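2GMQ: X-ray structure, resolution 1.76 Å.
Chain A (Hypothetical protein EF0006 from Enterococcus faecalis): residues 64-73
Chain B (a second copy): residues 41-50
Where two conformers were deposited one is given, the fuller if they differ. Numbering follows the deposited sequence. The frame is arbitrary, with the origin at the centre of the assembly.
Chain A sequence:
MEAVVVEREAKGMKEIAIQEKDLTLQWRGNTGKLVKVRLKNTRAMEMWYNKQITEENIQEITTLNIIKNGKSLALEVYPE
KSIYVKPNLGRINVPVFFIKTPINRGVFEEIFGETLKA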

# COMPACT_ATOMS: atom_id res chain seq x y z
N LEU A 64 -23.58 -7.99 0.60
CA LEU A 64 -22.27 -7.50 0.08
C LEU A 64 -21.44 -8.69 -0.23
O LEU A 64 -21.22 -9.57 0.66
CB LEU A 64 -21.52 -6.69 1.15
CG LEU A 64 -22.17 -5.43 1.68
CD1 LEU A 64 -21.07 -4.65 2.49
CD2 LEU A 64 -22.72 -4.59 0.57
N ASN A 65 -20.89 -8.71 -1.46
CA ASN A 65 -19.96 -9.78 -1.87
C ASN A 65 -18.55 -9.19 -1.79
O ASN A 65 -18.16 -8.39 -2.66
CB ASN A 65 -20.31 -10.26 -3.28
CG ASN A 65 -19.48 -11.46 -3.72
OD1 ASN A 65 -18.78 -12.06 -2.89
ND2 ASN A 65 -19.55 -11.83 -5.03
N ILE A 66 -17.83 -9.54 -0.72
CA ILE A 66 -16.50 -8.97 -0.45
C ILE A 66 -15.45 -9.74 -1.28
O ILE A 66 -15.39 -10.98 -1.23
CB ILE A 66 -16.13 -8.86 1.10
CG1 ILE A 66 -17.20 -7.98 1.87
CG2 ILE A 66 -14.74 -8.34 1.24
CD1 ILE A 66 -17.05 -7.89 3.43
N ILE A 67 -14.64 -8.98 -2.03
CA ILE A 67 -13.70 -9.54 -2.97
C ILE A 67 -12.28 -9.25 -2.57
O ILE A 67 -11.90 -8.09 -2.34
CB ILE A 67 -13.89 -8.78 -4.40
CG1 ILE A 67 -15.37 -8.82 -4.91
CG2 ILE A 67 -12.87 -9.34 -5.41
CD1 ILE A 67 -16.00 -10.33 -4.85
N LYS A 68 -11.41 -10.25 -2.64
CA LYS A 68 -9.98 -9.98 -2.25
C LYS A 68 -9.18 -11.21 -2.54
O LYS A 68 -9.66 -12.29 -2.29
CB LYS A 68 -9.87 -9.69 -0.78
CG LYS A 68 -8.38 -9.57 -0.26
CD LYS A 68 -8.38 -9.03 1.07
CE LYS A 68 -6.87 -9.02 1.49
NZ LYS A 68 -6.77 -8.42 2.80
N ASN A 69 -7.93 -11.03 -2.99
CA ASN A 69 -7.04 -12.19 -3.20
C ASN A 69 -7.67 -13.29 -4.06
O ASN A 69 -7.47 -14.46 -3.83
CB ASN A 69 -6.53 -12.70 -1.84
CG ASN A 69 -5.60 -11.70 -1.15
OD1 ASN A 69 -5.12 -10.73 -1.80
ND2 ASN A 69 -5.30 -11.92 0.14
N GLY A 70 -8.42 -12.87 -5.07
CA GLY A 70 -9.15 -13.78 -5.97
C GLY A 70 -10.25 -14.60 -5.35
O GLY A 70 -10.75 -15.55 -5.98
N LYS A 71 -10.68 -14.23 -4.13
CA LYS A 71 -11.71 -14.96 -3.39
C LYS A 71 -12.89 -14.01 -3.17
O LYS A 71 -12.70 -12.81 -3.24
CB LYS A 71 -11.16 -15.46 -2.03
CG LYS A 71 -9.90 -16.38 -2.14
CD LYS A 71 -10.05 -17.59 -1.27
CE LYS A 71 -8.68 -18.23 -0.98
NZ LYS A 71 -8.74 -18.92 0.39
N SER A 72 -14.04 -14.58 -2.79
CA SER A 72 -15.28 -13.84 -2.63
C SER A 72 -16.06 -14.40 -1.43
O SER A 72 -16.03 -15.62 -1.17
CB SER A 72 -16.13 -13.90 -3.91
OG SER A 72 -16.60 -15.20 -4.21
N LEU A 73 -16.70 -13.52 -0.64
CA LEU A 73 -17.47 -13.93 0.56
C LEU A 73 -18.72 -13.05 0.56
O LEU A 73 -18.63 -11.83 0.71
CB LEU A 73 -16.67 -13.68 1.85
CG LEU A 73 -17.39 -14.08 3.16
CD1 LEU A 73 -17.72 -15.56 3.05
CD2 LEU A 73 -16.41 -13.82 4.27
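Chain B, residues 41-50: NTRAMEMWYN

Chain B residues 41-50 form a helix that packs on one side of a chain A β-hairpin, whose strands 64-68 and 71-73 are joined by a type I' turn from Lys A68 to Lys A71. The helix runs nearly antiparallel to strand 64-68, with a signed crossing angle of 154° and a closest axis approach of 8.2 Å; strand 71-73 lies farther off, at 10.6 Å between axes, with a crossing angle of -48°. Asn B41 starts the segment without touching the hairpin. Thr B42 points toward the hairpin and sets its CG2 3.8 Å from Ile A67 CG2. Its OG1 reaches the turn through two waters: water 1, 3.0 Å from Thr B42 OG1, accepts from Asn A69 N (3.2 Å), and water 2, 2.6 Å from the same OG1, accepts from Gly A70 N (2.8 Å). Arg B43 points away, its NE in a salt bridge with Glu B46 OE2 (3.0 Å) one turn on; Ala B44 is out of reach. Met B45, a selenomethionine, extends with chi1 and chi2 both t. Met B45 CE lies 3.7 Å from Ile A67 CG2, 3.5 Å from Ser A72 CB and 3.1 Å from Lys A71 O, while Met B45 SE is 3.8 Å from Gly A70 C, so one side chain spans both strands and the turn. Glu B46 points sideways, and Glu B46 CA passes 4.2 Å from Ile A67 CG1. Selenomethionine Met B47 and Trp B48 do not reach the hairpin. Tyr B49 (chi1 m) closes the interface: Asn A65 ND2 lies over one face of its ring, 3.8 Å from Tyr B49 CD1, Ile A67 CD1 approaches Tyr B49 CD2 obliquely at 3.8 Å, and Tyr B49 OH is 3.6 Å from Ser A72 OG. No direct hydrogen bond joins the two stretches.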

# COMPACT_ATOMS: atom_id res chain seq x y z
N ASN B 41 -6.68 -6.61 -11.39
CA ASN B 41 -7.36 -7.90 -11.35
C ASN B 41 -8.51 -7.90 -10.33
O ASN B 41 -9.63 -8.29 -10.67
CB ASN B 41 -6.39 -9.06 -11.01
CG ASN B 41 -5.34 -9.31 -12.08
OD1 ASN B 41 -4.48 -10.16 -11.87
ND2 ASN B 41 -5.38 -8.62 -13.20
N THR B 42 -8.23 -7.48 -9.10
CA THR B 42 -9.30 -7.46 -8.04
C THR B 42 -10.53 -6.60 -8.43
O THR B 42 -11.70 -7.04 -8.29
CB THR B 42 -8.72 -6.96 -6.67
OG1 THR B 42 -7.60 -7.77 -6.30
CG2 THR B 42 -9.78 -7.14 -5.52
N ARG B 43 -10.29 -5.36 -8.82
CA ARG B 43 -11.37 -4.44 -9.30
C ARG B 43 -12.08 -5.09 -10.54
O ARG B 43 -13.32 -5.11 -10.66
CB ARG B 43 -10.87 -3.01 -9.56
CG ARG B 43 -12.03 -1.96 -9.89
CD ARG B 43 -13.18 -2.05 -8.83
NE ARG B 43 -14.33 -1.19 -9.22
CZ ARG B 43 -14.39 0.16 -9.23
NH1 ARG B 43 -13.34 0.92 -8.97
NH2 ARG B 43 -15.53 0.76 -9.64
N ALA B 44 -11.31 -5.65 -11.44
CA ALA B 44 -11.92 -6.37 -12.61
C ALA B 44 -12.89 -7.48 -12.15
O ALA B 44 -14.00 -7.65 -12.71
CB ALA B 44 -10.86 -6.91 -13.53
N MSE B 45 -12.50 -8.23 -11.10
CA MSE B 45 -13.34 -9.30 -10.55
C MSE B 45 -14.60 -8.66 -10.02
O MSE B 45 -15.70 -9.08 -10.27
CB MSE B 45 -12.62 -9.99 -9.38
CG MSE B 45 -13.45 -11.10 -8.67
SE MSE B 45 -12.38 -12.33 -7.52
CE MSE B 45 -13.63 -12.87 -6.18
N GLU B 46 -14.41 -7.63 -9.21
CA GLU B 46 -15.57 -6.93 -8.64
C GLU B 46 -16.54 -6.46 -9.77
O GLU B 46 -17.76 -6.70 -9.66
CB GLU B 46 -15.07 -5.72 -7.85
CG GLU B 46 -16.17 -5.12 -6.92
CD GLU B 46 -15.95 -3.66 -6.80
OE1 GLU B 46 -15.30 -3.29 -5.81
OE2 GLU B 46 -16.32 -2.90 -7.73
N MSE B 47 -16.04 -5.75 -10.81
CA MSE B 47 -16.83 -5.32 -11.95
C MSE B 47 -17.55 -6.46 -12.67
O MSE B 47 -18.71 -6.28 -13.12
CB MSE B 47 -15.92 -4.53 -12.94
CG MSE B 47 -15.47 -3.29 -12.29
SE MSE B 47 -14.39 -2.33 -13.64
CE MSE B 47 -14.51 -0.51 -12.83
N TRP B 48 -16.91 -7.64 -12.77
CA TRP B 48 -17.52 -8.81 -13.36
C TRP B 48 -18.80 -9.23 -12.60
O TRP B 48 -19.84 -9.48 -13.20
CB TRP B 48 -16.52 -9.97 -13.40
CG TRP B 48 -17.08 -11.20 -14.00
CD1 TRP B 48 -17.40 -11.37 -15.30
CD2 TRP B 48 -17.40 -12.43 -13.33
NE1 TRP B 48 -17.91 -12.64 -15.50
CE2 TRP B 48 -17.91 -13.32 -14.31
CE3 TRP B 48 -17.30 -12.88 -12.00
CZ2 TRP B 48 -18.33 -14.63 -14.00
CZ3 TRP B 48 -17.72 -14.20 -11.70
CH2 TRP B 48 -18.22 -15.05 -12.69
N TYR B 49 -18.69 -9.31 -11.28
CA TYR B 49 -19.83 -9.65 -10.43
C TYR B 49 -20.93 -8.63 -10.60
O TYR B 49 -22.09 -9.01 -10.78
CB TYR B 49 -19.41 -9.75 -8.96
CG TYR B 49 -18.77 -11.05 -8.65
CD1 TYR B 49 -19.49 -12.24 -8.76
CD2 TYR B 49 -17.44 -11.13 -8.26
CE1 TYR B 49 -18.89 -13.47 -8.44
CE2 TYR B 49 -16.84 -12.32 -7.97
CZ TYR B 49 -17.56 -13.49 -8.04
OH TYR B 49 -16.95 -14.69 -7.76
N ASN B 50 -20.56 -7.35 -10.65
CA ASN B 50 -21.56 -6.29 -10.68
C ASN B 50 -22.10 -5.93 -12.08
O ASN B 50 -23.09 -5.20 -12.19
CB ASN B 50 -21.01 -5.03 -10.05
CG ASN B 50 -20.86 -5.15 -8.54
OD1 ASN B 50 -21.61 -5.88 -7.86
ND2 ASN B 50 -19.92 -4.41 -7.99
O HOH W 1 -7.07 -8.00 -3.38
O HOH W 2 -7.94 -10.34 -6.17